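Local coordinates for protein mandelate racemase/muconate lactonizing enzyme/Enolase superfamily (Rhodobacter sphaeroides, PDB 2HZG) that belongs to the mandelate racemase/muconate lactonizing enzyme family of the enolase superfamily and binds a sodium ion through acidic side chains, at residues D23-V31 / G42-I52; P136-D144 / F161-I171. All coordinates share one frame; numbering follows the deposited sequence. Where two conformers were deposited one is given.

Contact 1 (D23-V31 / G42-I52); sequences DGSQDALLV and GECEAAPLPSI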
ATOM      1  N   ASP A  23      15.857  -7.625   8.278  1.00 21.28           N
ATOM      2  CA  ASP A  23      16.782  -6.620   8.776  1.00 20.36           C
ATOM      3  C   ASP A  23      16.896  -5.567   7.692  1.00 18.98           C
ATOM      4  O   ASP A  23      17.541  -5.800   6.679  1.00 18.81           O
ATOM      5  CB  ASP A  23      18.148  -7.283   9.055  1.00 20.47           C
ATOM      6  CG  ASP A  23      19.232  -6.279   9.485  1.00 21.06           C
ATOM      7  OD1 ASP A  23      18.965  -5.056   9.523  1.00 19.01           O
ATOM      8  OD2 ASP A  23      20.361  -6.729   9.805  1.00 23.24           O
ATOM      9  N   GLY A  24      16.223  -4.434   7.901  1.00 18.24           N
ATOM     10  CA  GLY A  24      16.201  -3.316   6.945  1.00 18.08           C
ATOM     11  C   GLY A  24      17.500  -2.527   6.807  1.00 17.68           C
ATOM     12  O   GLY A  24      17.593  -1.609   5.987  1.00 18.02           O
ATOM     13  N   SER A  25      18.514  -2.867   7.594  1.00 16.71           N
ATOM     14  CA  SER A  25      19.786  -2.136   7.529  1.00 15.48           C
ATOM     15  C   SER A  25      20.721  -2.654   6.439  1.00 15.59           C
ATOM     16  O   SER A  25      21.806  -2.104   6.242  1.00 15.57           O
ATOM     17  CB  SER A  25      20.484  -2.124   8.903  1.00 16.03           C
ATOM     18  OG  SER A  25      21.039  -3.392   9.218  1.00 15.16           O
ATOM     19  N   GLN A  26      20.290  -3.683   5.708  1.00 15.03           N
ATOM     20  CA  GLN A  26      21.140  -4.330   4.695  1.00 15.21           C
ATOM     21  C   GLN A  26      21.238  -3.555   3.393  1.00 14.88           C
ATOM     22  O   GLN A  26      22.168  -3.756   2.631  1.00 15.27           O
ATOM     23  CB  GLN A  26      20.646  -5.745   4.394  1.00 14.69           C
ATOM     24  CG  GLN A  26      20.558  -6.638   5.630  1.00 15.04           C
ATOM     25  CD  GLN A  26      20.245  -8.075   5.236  1.00 17.90           C
ATOM     26  OE1 GLN A  26      21.126  -8.799   4.784  1.00 17.43           O
ATOM     27  NE2 GLN A  26      18.995  -8.489   5.415  1.00 14.07           N
ATOM     28  N   ASP A  27      20.258  -2.698   3.135  1.00 14.23           N
ATOM     29  CA  ASP A  27      20.292  -1.844   1.965  1.00 15.25           C
ATOM     30  C   ASP A  27      19.592  -0.535   2.294  1.00 14.88           C
ATOM     31  O   ASP A  27      19.083  -0.382   3.414  1.00 15.11           O
ATOM     32  CB  ASP A  27      19.788  -2.560   0.674  1.00 15.46           C
ATOM     33  CG  ASP A  27      18.272  -2.600   0.538  1.00 17.15           C
ATOM     34  OD1 ASP A  27      17.547  -2.205   1.459  1.00 17.40           O
ATOM     35  OD2 ASP A  27      17.800  -3.014  -0.547  1.00 18.38           O
ATOM     36  N   ALA A  28      19.640   0.425   1.376  1.00 14.41           N
ATOM     37  CA  ALA A  28      19.058   1.744   1.625  1.00 14.60           C
ATOM     38  C   ALA A  28      18.761   2.451   0.320  1.00 14.59           C
ATOM     39  O   ALA A  28      19.406   2.201  -0.695  1.00 15.05           O
ATOM     40  CB  ALA A  28      20.004   2.630   2.497  1.00 13.36           C
ATOM     41  N   LEU A  29      17.768   3.331   0.353  1.00 14.79           N
ATOM     42  CA  LEU A  29      17.597   4.292  -0.722  1.00 15.65           C
ATOM     43  C   LEU A  29      17.737   5.686  -0.115  1.00 15.20           C
ATOM     44  O   LEU A  29      16.879   6.118   0.648  1.00 15.72           O
ATOM     45  CB  LEU A  29      16.261   4.126  -1.464  1.00 15.24           C
ATOM     46  CG  LEU A  29      16.071   5.134  -2.626  1.00 16.60           C
ATOM     47  CD1 LEU A  29      17.084   4.946  -3.758  1.00 15.09           C
ATOM     48  CD2 LEU A  29      14.668   5.036  -3.182  1.00 15.76           C
ATOM     49  N   LEU A  30      18.844   6.361  -0.432  1.00 15.43           N
ATOM     50  CA  LEU A  30      19.082   7.712   0.069  1.00 15.38           C
ATOM     51  C   LEU A  30      18.656   8.736  -0.979  1.00 15.20           C
ATOM     52  O   LEU A  30      18.706   8.479  -2.176  1.00 14.21           O
ATOM     53  CB  LEU A  30      20.563   7.904   0.439  1.00 15.69           C
ATOM     54  CG  LEU A  30      21.168   7.067   1.580  1.00 16.69           C
ATOM     55  CD1 LEU A  30      22.537   7.635   1.944  1.00 18.03           C
ATOM     56  CD2 LEU A  30      20.282   7.056   2.827  1.00 16.61           C
ATOM     57  N   VAL A  31      18.224   9.895  -0.512  1.00 14.91           N
ATOM     58  CA  VAL A  31      17.643  10.886  -1.395  1.00 15.14           C
ATOM     59  C   VAL A  31      18.326  12.200  -1.090  1.00 15.20           C
ATOM     60  O   VAL A  31      18.270  12.676   0.047  1.00 14.46           O
ATOM     61  CB  VAL A  31      16.107  11.067  -1.152  1.00 14.87           C
ATOM     62  CG1 VAL A  31      15.548  12.143  -2.078  1.00 14.97           C
ATOM     63  CG2 VAL A  31      15.322   9.745  -1.351  1.00 14.29           C
ATOM     64  N   GLY A  42      17.554  12.570   2.778  1.00 14.36           N
ATOM     65  CA  GLY A  42      16.569  11.721   3.433  1.00 14.39           C
ATOM     66  C   GLY A  42      16.811  10.263   3.063  1.00 14.47           C
ATOM     67  O   GLY A  42      17.658   9.958   2.221  1.00 13.68           O
ATOM     68  N   GLU A  43      16.062   9.368   3.700  1.00 14.71           N
ATOM     69  CA  GLU A  43      16.203   7.944   3.480  1.00 15.79           C
ATOM     70  C   GLU A  43      14.800   7.302   3.406  1.00 15.61           C
ATOM     71  O   GLU A  43      13.944   7.550   4.262  1.00 15.62           O
ATOM     72  CB  GLU A  43      17.032   7.325   4.612  1.00 15.82           C
ATOM     73  CG  GLU A  43      17.297   5.808   4.488  1.00 18.73           C
ATOM     74  CD  GLU A  43      18.219   5.300   5.602  1.00 23.22           C
ATOM     75  OE1 GLU A  43      19.030   6.109   6.122  1.00 22.52           O
ATOM     76  OE2 GLU A  43      18.124   4.098   5.963  1.00 24.84           O
ATOM     77  N   CYS A  44      14.575   6.503   2.363  1.00 16.05           N
ATOM     78  CA  CYS A  44      13.331   5.735   2.238  1.00 17.09           C
ATOM     79  C   CYS A  44      13.549   4.370   2.881  1.00 17.76           C
ATOM     80  O   CYS A  44      14.522   3.683   2.564  1.00 18.48           O
ATOM     81  CB  CYS A  44      12.974   5.516   0.761  1.00 16.28           C
ATOM     82  SG  CYS A  44      12.837   7.009  -0.217  1.00 16.19           S
ATOM     83  N   GLU A  45      12.660   3.976   3.783  1.00 18.08           N
ATOM     84  CA  GLU A  45      12.742   2.628   4.340  1.00 18.90           C
ATOM     85  C   GLU A  45      11.843   1.731   3.489  1.00 18.50           C
ATOM     86  O   GLU A  45      10.688   1.465   3.822  1.00 19.06           O
ATOM     87  CB  GLU A  45      12.369   2.594   5.839  1.00 18.63           C
ATOM     88  CG  GLU A  45      12.449   1.192   6.473  1.00 21.33           C
ATOM     89  CD  GLU A  45      13.764   0.421   6.198  1.00 25.34           C
ATOM     90  OE1 GLU A  45      14.822   1.044   5.952  1.00 25.72           O
ATOM     91  OE2 GLU A  45      13.735  -0.837   6.245  1.00 27.38           O
ATOM     92  N   ALA A  46      12.385   1.285   2.366  1.00 17.83           N
ATOM     93  CA  ALA A  46      11.557   0.781   1.294  1.00 17.38           C
ATOM     94  C   ALA A  46      12.452   0.006   0.371  1.00 17.45           C
ATOM     95  O   ALA A  46      13.682   0.162   0.418  1.00 17.86           O
ATOM     96  CB  ALA A  46      10.945   1.952   0.528  1.00 17.31           C
ATOM     97  N   ALA A  47      11.831  -0.755  -0.524  1.00 16.63           N
ATOM     98  CA  ALA A  47      12.545  -1.445  -1.594  1.00 16.01           C
ATOM     99  C   ALA A  47      13.078  -0.385  -2.553  1.00 15.19           C
ATOM    100  O   ALA A  47      12.301   0.368  -3.135  1.00 14.63           O
ATOM    101  CB  ALA A  47      11.601  -2.438  -2.308  1.00 15.65           C
ATOM    102  N   PRO A  48      14.412  -0.276  -2.670  1.00 15.45           N
ATOM    103  CA  PRO A  48      14.980   0.806  -3.475  1.00 14.90           C
ATOM    104  C   PRO A  48      14.599   0.845  -4.945  1.00 15.00           C
ATOM    105  O   PRO A  48      14.276   1.914  -5.418  1.00 14.65           O
ATOM    106  CB  PRO A  48      16.495   0.631  -3.287  1.00 14.87           C
ATOM    107  CG  PRO A  48      16.622  -0.022  -1.934  1.00 14.25           C
ATOM    108  CD  PRO A  48      15.483  -1.037  -1.981  1.00 15.23           C
ATOM    109  N   LEU A  49      14.650  -0.281  -5.670  1.00 13.99           N
ATOM    110  CA  LEU A  49      14.362  -0.211  -7.090  1.00 13.77           C
ATOM    111  C   LEU A  49      12.894   0.136  -7.408  1.00 13.13           C
ATOM    112  O   LEU A  49      12.652   0.970  -8.267  1.00 13.24           O
ATOM    113  CB  LEU A  49      14.836  -1.459  -7.851  1.00 13.74           C
ATOM    114  CG  LEU A  49      14.571  -1.497  -9.361  1.00 14.72           C
ATOM    115  CD1 LEU A  49      15.483  -0.507 -10.093  1.00 13.44           C
ATOM    116  CD2 LEU A  49      14.802  -2.908  -9.900  1.00 15.56           C
ATOM    117  N   PRO A  50      11.918  -0.524  -6.751  1.00 13.47           N
ATOM    118  CA  PRO A  50      10.516  -0.110  -6.943  1.00 13.12           C
ATOM    119  C   PRO A  50      10.284   1.347  -6.583  1.00 13.71           C
ATOM    120  O   PRO A  50       9.493   2.020  -7.248  1.00 14.18           O
ATOM    121  CB  PRO A  50       9.750  -1.027  -5.981  1.00 13.44           C
ATOM    122  CG  PRO A  50      10.586  -2.262  -5.913  1.00 13.92           C
ATOM    123  CD  PRO A  50      12.010  -1.700  -5.872  1.00 12.96           C
ATOM    124  N   SER A  51      10.964   1.839  -5.540  1.00 13.54           N
ATOM    125  CA  SER A  51      10.874   3.249  -5.171  1.00 13.88           C
ATOM    126  C   SER A  51      11.460   4.153  -6.251  1.00 13.69           C
ATOM    127  O   SER A  51      10.818   5.127  -6.638  1.00 13.48           O
ATOM    128  CB  SER A  51      11.547   3.521  -3.817  1.00 13.21           C
ATOM    129  OG  SER A  51      10.928   2.747  -2.812  1.00 16.41           O
ATOM    130  N   ILE A  52      12.665   3.835  -6.735  1.00 13.76           N
ATOM    131  CA  ILE A  52      13.250   4.596  -7.851  1.00 14.59           C
ATOM    132  C   ILE A  52      12.302   4.574  -9.062  1.00 14.86           C
ATOM    133  O   ILE A  52      12.081   5.603  -9.698  1.00 14.34           O
ATOM    134  CB  ILE A  52      14.650   4.050  -8.286  1.00 14.57           C
ATOM    135  CG1 ILE A  52      15.719   4.330  -7.210  1.00 14.89           C
ATOM    136  CG2 ILE A  52      15.062   4.650  -9.642  1.00 14.95           C
ATOM    137  CD1 ILE A  52      16.982   3.407  -7.341  1.00 15.74           C
TER
HETATM  138  O   HOH W   1      14.960  -1.893   4.100  1.00 37.74           O
HETATM  139  O   HOH W   2      15.979   0.094   1.908  1.00 21.26           O
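Leu29 reaches from its strand into the first turn of helix 48-52 and forks over it. With CG anti to the backbone N (chi1 -179°), one methyl, CD2, comes to 3.5 Å from Ser51 CB, while the other, CD1, meets Ile52 CG1 at 3.8 Å. Closer to the backbone, Leu29 CB faces Pro48 CB, so a branched, wholly apolar residue fills the angle between strand and helix. Pro48 suits the first turn of a helix, where a backbone N-H would have no carbonyl one turn back to bond to and its absence costs nothing; its ring meets Asp27 from the opposite direction, CD lying 3.4 Å from Asp27 OD2, an oxygen that is hydrogen-bonded to Ser60 of the second subunit. The strands themselves form the beta hairpin 27-35/38-44 of the N-terminal capping domain of the enolase superfamily, an antiparallel pairing in which Val31 N bonds to Gly42 O and Gly42 N to Val31 O, each at 2.8 Å. Past them, Cys44 SG sits 3.9 Å from Val31 CG2, small enough to share this face with Leu29; Met102 of helix 99-118 touches all three. On the other face Leu30 and Glu43 are paired: the extended Glu43 chain crosses the leucine at a slant, CG 3.6 Å from Leu30 CD2, and its carboxylate bonds to Ser308. Farther along, a water lies between Asp27 OD1 and Ala46 O, within bonding distance of both. Ser51 OG turns back to the N-cap residue and bonds to Ala47 O at 2.8 Å, an oxygen that also accepts from Ser51 N.

Contact 2 (P136-D144 / F161-I171); sequences PYASLLFGD and FAAVKFGWGPI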
ATOM      1  N   PRO A 136      16.927   5.073  25.072  1.00 18.85           N
ATOM      2  CA  PRO A 136      16.997   4.139  23.941  1.00 18.65           C
ATOM      3  C   PRO A 136      16.894   2.682  24.403  1.00 18.75           C
ATOM      4  O   PRO A 136      17.560   2.280  25.373  1.00 19.24           O
ATOM      5  CB  PRO A 136      18.381   4.416  23.327  1.00 18.67           C
ATOM      6  CG  PRO A 136      19.223   4.892  24.517  1.00 18.39           C
ATOM      7  CD  PRO A 136      18.252   5.627  25.426  1.00 18.14           C
ATOM      8  N   TYR A 137      16.043   1.903  23.740  1.00 16.64           N
ATOM      9  CA  TYR A 137      16.061   0.471  23.967  1.00 16.69           C
ATOM     10  C   TYR A 137      16.854  -0.155  22.839  1.00 16.31           C
ATOM     11  O   TYR A 137      16.788   0.307  21.702  1.00 16.57           O
ATOM     12  CB  TYR A 137      14.647  -0.095  24.126  1.00 15.89           C
ATOM     13  CG  TYR A 137      13.752  -0.142  22.884  1.00 16.01           C
ATOM     14  CD1 TYR A 137      13.933  -1.125  21.891  1.00 15.06           C
ATOM     15  CD2 TYR A 137      12.688   0.741  22.744  1.00 13.78           C
ATOM     16  CE1 TYR A 137      13.072  -1.184  20.756  1.00 13.87           C
ATOM     17  CE2 TYR A 137      11.804   0.671  21.632  1.00 13.96           C
ATOM     18  CZ  TYR A 137      12.026  -0.290  20.648  1.00 13.07           C
ATOM     19  OH  TYR A 137      11.198  -0.359  19.557  1.00 15.03           O
ATOM     20  N   ALA A 138      17.655  -1.164  23.167  1.00 16.15           N
ATOM     21  CA  ALA A 138      18.478  -1.836  22.188  1.00 16.71           C
ATOM     22  C   ALA A 138      17.587  -2.708  21.329  1.00 16.99           C
ATOM     23  O   ALA A 138      16.909  -3.601  21.842  1.00 17.84           O
ATOM     24  CB  ALA A 138      19.586  -2.685  22.886  1.00 16.49           C
ATOM     25  N   SER A 139      17.584  -2.457  20.020  1.00 16.36           N
ATOM     26  CA  SER A 139      16.689  -3.180  19.149  1.00 15.95           C
ATOM     27  C   SER A 139      17.452  -4.221  18.358  1.00 15.43           C
ATOM     28  O   SER A 139      18.327  -3.888  17.567  1.00 15.41           O
ATOM     29  CB  SER A 139      15.905  -2.228  18.224  1.00 16.11           C
ATOM     30  OG  SER A 139      14.807  -2.927  17.674  1.00 16.00           O
ATOM     31  N   LEU A 140      17.093  -5.482  18.580  1.00 14.32           N
ATOM     32  CA  LEU A 140      17.904  -6.609  18.150  1.00 14.88           C
ATOM     33  C   LEU A 140      17.061  -7.694  17.502  1.00 14.34           C
ATOM     34  O   LEU A 140      15.859  -7.724  17.668  1.00 14.86           O
ATOM     35  CB  LEU A 140      18.648  -7.211  19.373  1.00 14.56           C
ATOM     36  CG  LEU A 140      19.692  -6.310  20.033  1.00 16.13           C
ATOM     37  CD1 LEU A 140      20.150  -6.912  21.362  1.00 16.97           C
ATOM     38  CD2 LEU A 140      20.870  -6.112  19.084  1.00 16.32           C
ATOM     39  N   LEU A 141      17.698  -8.612  16.791  1.00 14.83           N
ATOM     40  CA  LEU A 141      16.969  -9.777  16.311  1.00 14.84           C
ATOM     41  C   LEU A 141      17.163 -10.947  17.281  1.00 15.29           C
ATOM     42  O   LEU A 141      18.240 -11.121  17.860  1.00 14.22           O
ATOM     43  CB  LEU A 141      17.419 -10.150  14.909  1.00 15.09           C
ATOM     44  CG  LEU A 141      17.201  -9.064  13.840  1.00 17.26           C
ATOM     45  CD1 LEU A 141      17.817  -9.488  12.541  1.00 19.73           C
ATOM     46  CD2 LEU A 141      15.715  -8.685  13.646  1.00 17.15           C
ATOM     47  N   PHE A 142      16.119 -11.738  17.467  1.00 15.38           N
ATOM     48  CA  PHE A 142      16.277 -13.043  18.107  1.00 16.02           C
ATOM     49  C   PHE A 142      17.373 -13.857  17.418  1.00 16.48           C
ATOM     50  O   PHE A 142      17.415 -13.922  16.186  1.00 16.65           O
ATOM     51  CB  PHE A 142      14.966 -13.849  18.049  1.00 15.65           C
ATOM     52  CG  PHE A 142      13.968 -13.458  19.091  1.00 15.54           C
ATOM     53  CD1 PHE A 142      14.160 -13.830  20.426  1.00 12.86           C
ATOM     54  CD2 PHE A 142      12.817 -12.739  18.742  1.00 13.41           C
ATOM     55  CE1 PHE A 142      13.253 -13.480  21.404  1.00 12.42           C
ATOM     56  CE2 PHE A 142      11.881 -12.399  19.712  1.00 11.37           C
ATOM     57  CZ  PHE A 142      12.103 -12.763  21.057  1.00 12.69           C
ATOM     58  N   GLY A 143      18.252 -14.477  18.218  1.00 17.12           N
ATOM     59  CA  GLY A 143      19.213 -15.443  17.706  1.00 17.41           C
ATOM     60  C   GLY A 143      18.497 -16.685  17.217  1.00 18.65           C
ATOM     61  O   GLY A 143      17.335 -16.913  17.553  1.00 19.00           O
ATOM     62  N   ASP A 144      19.183 -17.489  16.416  1.00 19.22           N
ATOM     63  CA  ASP A 144      18.624 -18.736  15.911  1.00 20.62           C
ATOM     64  C   ASP A 144      18.447 -19.779  17.018  1.00 20.54           C
ATOM     65  O   ASP A 144      17.682 -20.731  16.856  1.00 20.81           O
ATOM     66  CB  ASP A 144      19.481 -19.289  14.761  1.00 21.36           C
ATOM     67  CG  ASP A 144      19.425 -18.397  13.502  1.00 25.66           C
ATOM     68  OD1 ASP A 144      18.609 -17.440  13.469  1.00 27.78           O
ATOM     69  OD2 ASP A 144      20.194 -18.660  12.542  1.00 29.64           O
ATOM     70  N   PHE A 161      22.578  -0.570  27.956  1.00 24.78           N
ATOM     71  CA  PHE A 161      21.141  -0.501  27.692  1.00 23.76           C
ATOM     72  C   PHE A 161      20.351  -0.995  28.881  1.00 23.73           C
ATOM     73  O   PHE A 161      20.635  -2.065  29.432  1.00 24.38           O
ATOM     74  CB  PHE A 161      20.765  -1.322  26.460  1.00 22.88           C
ATOM     75  CG  PHE A 161      21.241  -0.735  25.175  1.00 22.38           C
ATOM     76  CD1 PHE A 161      20.542   0.332  24.579  1.00 21.71           C
ATOM     77  CD2 PHE A 161      22.375  -1.244  24.543  1.00 20.82           C
ATOM     78  CE1 PHE A 161      20.965   0.885  23.393  1.00 19.50           C
ATOM     79  CE2 PHE A 161      22.811  -0.699  23.325  1.00 22.67           C
ATOM     80  CZ  PHE A 161      22.100   0.377  22.753  1.00 20.04           C
ATOM     81  N   ALA A 162      19.349  -0.212  29.254  1.00 23.77           N
ATOM     82  CA  ALA A 162      18.417  -0.544  30.317  1.00 23.37           C
ATOM     83  C   ALA A 162      17.142  -1.223  29.788  1.00 22.58           C
ATOM     84  O   ALA A 162      16.241  -1.574  30.566  1.00 23.18           O
ATOM     85  CB  ALA A 162      18.043   0.719  31.066  1.00 24.06           C
ATOM     86  N   ALA A 163      17.050  -1.372  28.469  1.00 21.06           N
ATOM     87  CA  ALA A 163      15.869  -1.947  27.835  1.00 19.50           C
ATOM     88  C   ALA A 163      16.292  -2.598  26.533  1.00 18.67           C
ATOM     89  O   ALA A 163      17.205  -2.105  25.862  1.00 18.29           O
ATOM     90  CB  ALA A 163      14.787  -0.888  27.607  1.00 19.31           C
ATOM     91  N   VAL A 164      15.685  -3.743  26.210  0.60 17.99           N
ATOM     92  CA  VAL A 164      16.019  -4.501  24.997  0.60 17.10           C
ATOM     93  C   VAL A 164      14.737  -5.014  24.329  0.60 17.16           C
ATOM     94  O   VAL A 164      13.786  -5.413  25.016  0.60 16.84           O
ATOM     95  CB  VAL A 164      16.969  -5.712  25.280  0.60 17.64           C
ATOM     96  CG1 VAL A 164      17.255  -6.495  24.007  0.60 16.92           C
ATOM     97  CG2 VAL A 164      18.301  -5.263  25.912  0.60 16.08           C
ATOM     98  N   LYS A 165      14.727  -4.999  22.995  1.00 16.53           N
ATOM     99  CA  LYS A 165      13.663  -5.630  22.213  1.00 16.18           C
ATOM    100  C   LYS A 165      14.308  -6.673  21.322  1.00 15.24           C
ATOM    101  O   LYS A 165      15.353  -6.425  20.739  1.00 16.10           O
ATOM    102  CB  LYS A 165      12.918  -4.608  21.350  1.00 15.55           C
ATOM    103  CG  LYS A 165      11.702  -5.207  20.626  1.00 15.83           C
ATOM    104  CD  LYS A 165      10.913  -4.130  19.919  1.00 14.76           C
ATOM    105  CE  LYS A 165      11.484  -3.817  18.544  1.00 12.04           C
ATOM    106  NZ  LYS A 165      10.706  -2.719  17.881  1.00 12.59           N
ATOM    107  N   PHE A 166      13.716  -7.856  21.251  1.00 14.48           N
ATOM    108  CA  PHE A 166      14.092  -8.825  20.239  1.00 14.13           C
ATOM    109  C   PHE A 166      12.952  -8.995  19.247  1.00 14.52           C
ATOM    110  O   PHE A 166      11.788  -9.017  19.629  1.00 14.69           O
ATOM    111  CB  PHE A 166      14.431 -10.174  20.865  1.00 14.85           C
ATOM    112  CG  PHE A 166      15.718 -10.172  21.611  1.00 15.63           C
ATOM    113  CD1 PHE A 166      16.904 -10.380  20.938  1.00 14.96           C
ATOM    114  CD2 PHE A 166      15.750  -9.895  22.977  1.00 16.15           C
ATOM    115  CE1 PHE A 166      18.102 -10.359  21.605  1.00 16.55           C
ATOM    116  CE2 PHE A 166      16.959  -9.876  23.649  1.00 15.26           C
ATOM    117  CZ  PHE A 166      18.127 -10.092  22.959  1.00 15.75           C
ATOM    118  N   GLY A 167      13.301  -9.145  17.979  1.00 14.60           N
ATOM    119  CA  GLY A 167      12.296  -9.277  16.942  1.00 15.18           C
ATOM    120  C   GLY A 167      12.667 -10.385  16.017  1.00 15.42           C
ATOM    121  O   GLY A 167      13.841 -10.743  15.918  1.00 16.25           O
ATOM    122  N   TRP A 168      11.660 -10.946  15.355  1.00 15.16           N
ATOM    123  CA  TRP A 168      11.877 -11.776  14.173  1.00 15.20           C
ATOM    124  C   TRP A 168      12.772 -12.996  14.476  1.00 15.74           C
ATOM    125  O   TRP A 168      12.586 -13.672  15.503  1.00 15.28           O
ATOM    126  CB  TRP A 168      12.459 -10.930  13.023  1.00 15.48           C
ATOM    127  CG  TRP A 168      11.656  -9.682  12.657  1.00 15.87           C
ATOM    128  CD1 TRP A 168      11.740  -8.439  13.247  1.00 16.40           C
ATOM    129  CD2 TRP A 168      10.688  -9.558  11.609  1.00 15.32           C
ATOM    130  NE1 TRP A 168      10.874  -7.564  12.636  1.00 17.87           N
ATOM    131  CE2 TRP A 168      10.226  -8.216  11.620  1.00 17.93           C
ATOM    132  CE3 TRP A 168      10.173 -10.441  10.652  1.00 15.63           C
ATOM    133  CZ2 TRP A 168       9.262  -7.746  10.714  1.00 17.29           C
ATOM    134  CZ3 TRP A 168       9.218  -9.963   9.738  1.00 15.61           C
ATOM    135  CH2 TRP A 168       8.777  -8.634   9.782  1.00 15.34           C
ATOM    136  N   GLY A 169      13.734 -13.274  13.599  1.00 16.12           N
ATOM    137  CA  GLY A 169      14.480 -14.540  13.686  1.00 16.70           C
ATOM    138  C   GLY A 169      13.457 -15.672  13.668  1.00 17.27           C
ATOM    139  O   GLY A 169      12.524 -15.656  12.862  1.00 16.90           O
ATOM    140  N   PRO A 170      13.622 -16.680  14.556  1.00 17.79           N
ATOM    141  CA  PRO A 170      12.650 -17.796  14.556  1.00 17.33           C
ATOM    142  C   PRO A 170      11.364 -17.586  15.354  1.00 17.93           C
ATOM    143  O   PRO A 170      10.555 -18.521  15.453  1.00 18.62           O
ATOM    144  CB  PRO A 170      13.450 -18.950  15.166  1.00 18.23           C
ATOM    145  CG  PRO A 170      14.458 -18.281  16.075  1.00 18.48           C
ATOM    146  CD  PRO A 170      14.725 -16.886  15.519  1.00 17.19           C
ATOM    147  N   ILE A 171      11.163 -16.403  15.935  1.00 16.80           N
ATOM    148  CA  ILE A 171      10.061 -16.231  16.862  1.00 17.03           C
ATOM    149  C   ILE A 171       8.721 -16.472  16.126  1.00 17.66           C
ATOM    150  O   ILE A 171       8.562 -16.082  14.964  1.00 16.90           O
ATOM    151  CB  ILE A 171      10.111 -14.853  17.612  1.00 16.57           C
ATOM    152  CG1 ILE A 171       9.463 -14.943  19.004  1.00 16.22           C
ATOM    153  CG2 ILE A 171       9.597 -13.691  16.725  1.00 15.94           C
ATOM    154  CD1 ILE A 171      10.273 -15.839  20.013  1.00 14.83           C
TER
HETATM  155  O   HOH W   3      18.834   2.353  27.674  1.00 31.76           O
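The Phe142 ring is held between two aliphatic groups: Phe166 CB stands over the centre of one face, 3.4 Å from the ring centroid, and Ile171 CD1 lies over the opposite face, nearer the rim. Both are CH-pi contacts, and they sandwich the ring at the C-terminal end of the strands. Phe166 turns its own ring obliquely to that of Phe142, the planes at 32°, and receives the backbone around Leu141 at its edge. At the other end, Phe161 lays one face on Ala138, whose CB is 3.4 Å from Phe161 CG, while Pro136 O approaches the ring edge. A methyl is about as much as fits beneath so close a ring, which suits alanine. Leu140 runs beside Phe166, pointing the same way, with CD1 3.9 Å from Val164 CG1, so this face is apolar; Phe166 also touches Ala186 of helix 176-190. Lys165 and its pair partner Ser139, whose OG bonds to Glu329, lie on the other face, where the Tyr137 ring leans against the lysine. The tyrosine CG sits between the backbone N and the carbonyl carbon (chi1 70°), placing the ring against Lys165 CB; the lysine, extended until it bends at its third torsion, brings NZ to 2.9 Å from Tyr137 OH. NZ also forms salt bridges with Glu227 and Glu329. Five backbone bonds join the strands in parallel, Lys165 N to Ala138 O being nearly straight at 172°. Beyond them Gly169, with positive phi, takes part in the type II' turn from Trp168 to Ile171. Strands 135-141 and 163-167, linked by helix 146-158, form a beta-alpha-beta unit of the enolase superfamily's barrel, the nearest side-chain atom of Lys165 about 4 Å from a sodium ion at the site of Asp199, Glu227 and Glu254.

In the fold
Both contacts are largely buried, but they belong to different domains: contact 1 joins a hairpin to the helix that follows it in the N-terminal domain, contact 2 two neighbouring parallel strands of the barrel. Hence the backbone pairing is antiparallel and short in one, parallel and longer in the other. Contact 1 relies mainly on aliphatic side chains and borders the second subunit along much of its length, whereas contact 2, which meets that subunit through Trp168, has aromatic rings and a lysine turned toward the metal site; its exposed residues lie in the loop ends. Their centres are about 22 Å apart, yet they touch where Asp23 CB packs against Leu141 CD1, at 4.1 Å, so the two domains meet there.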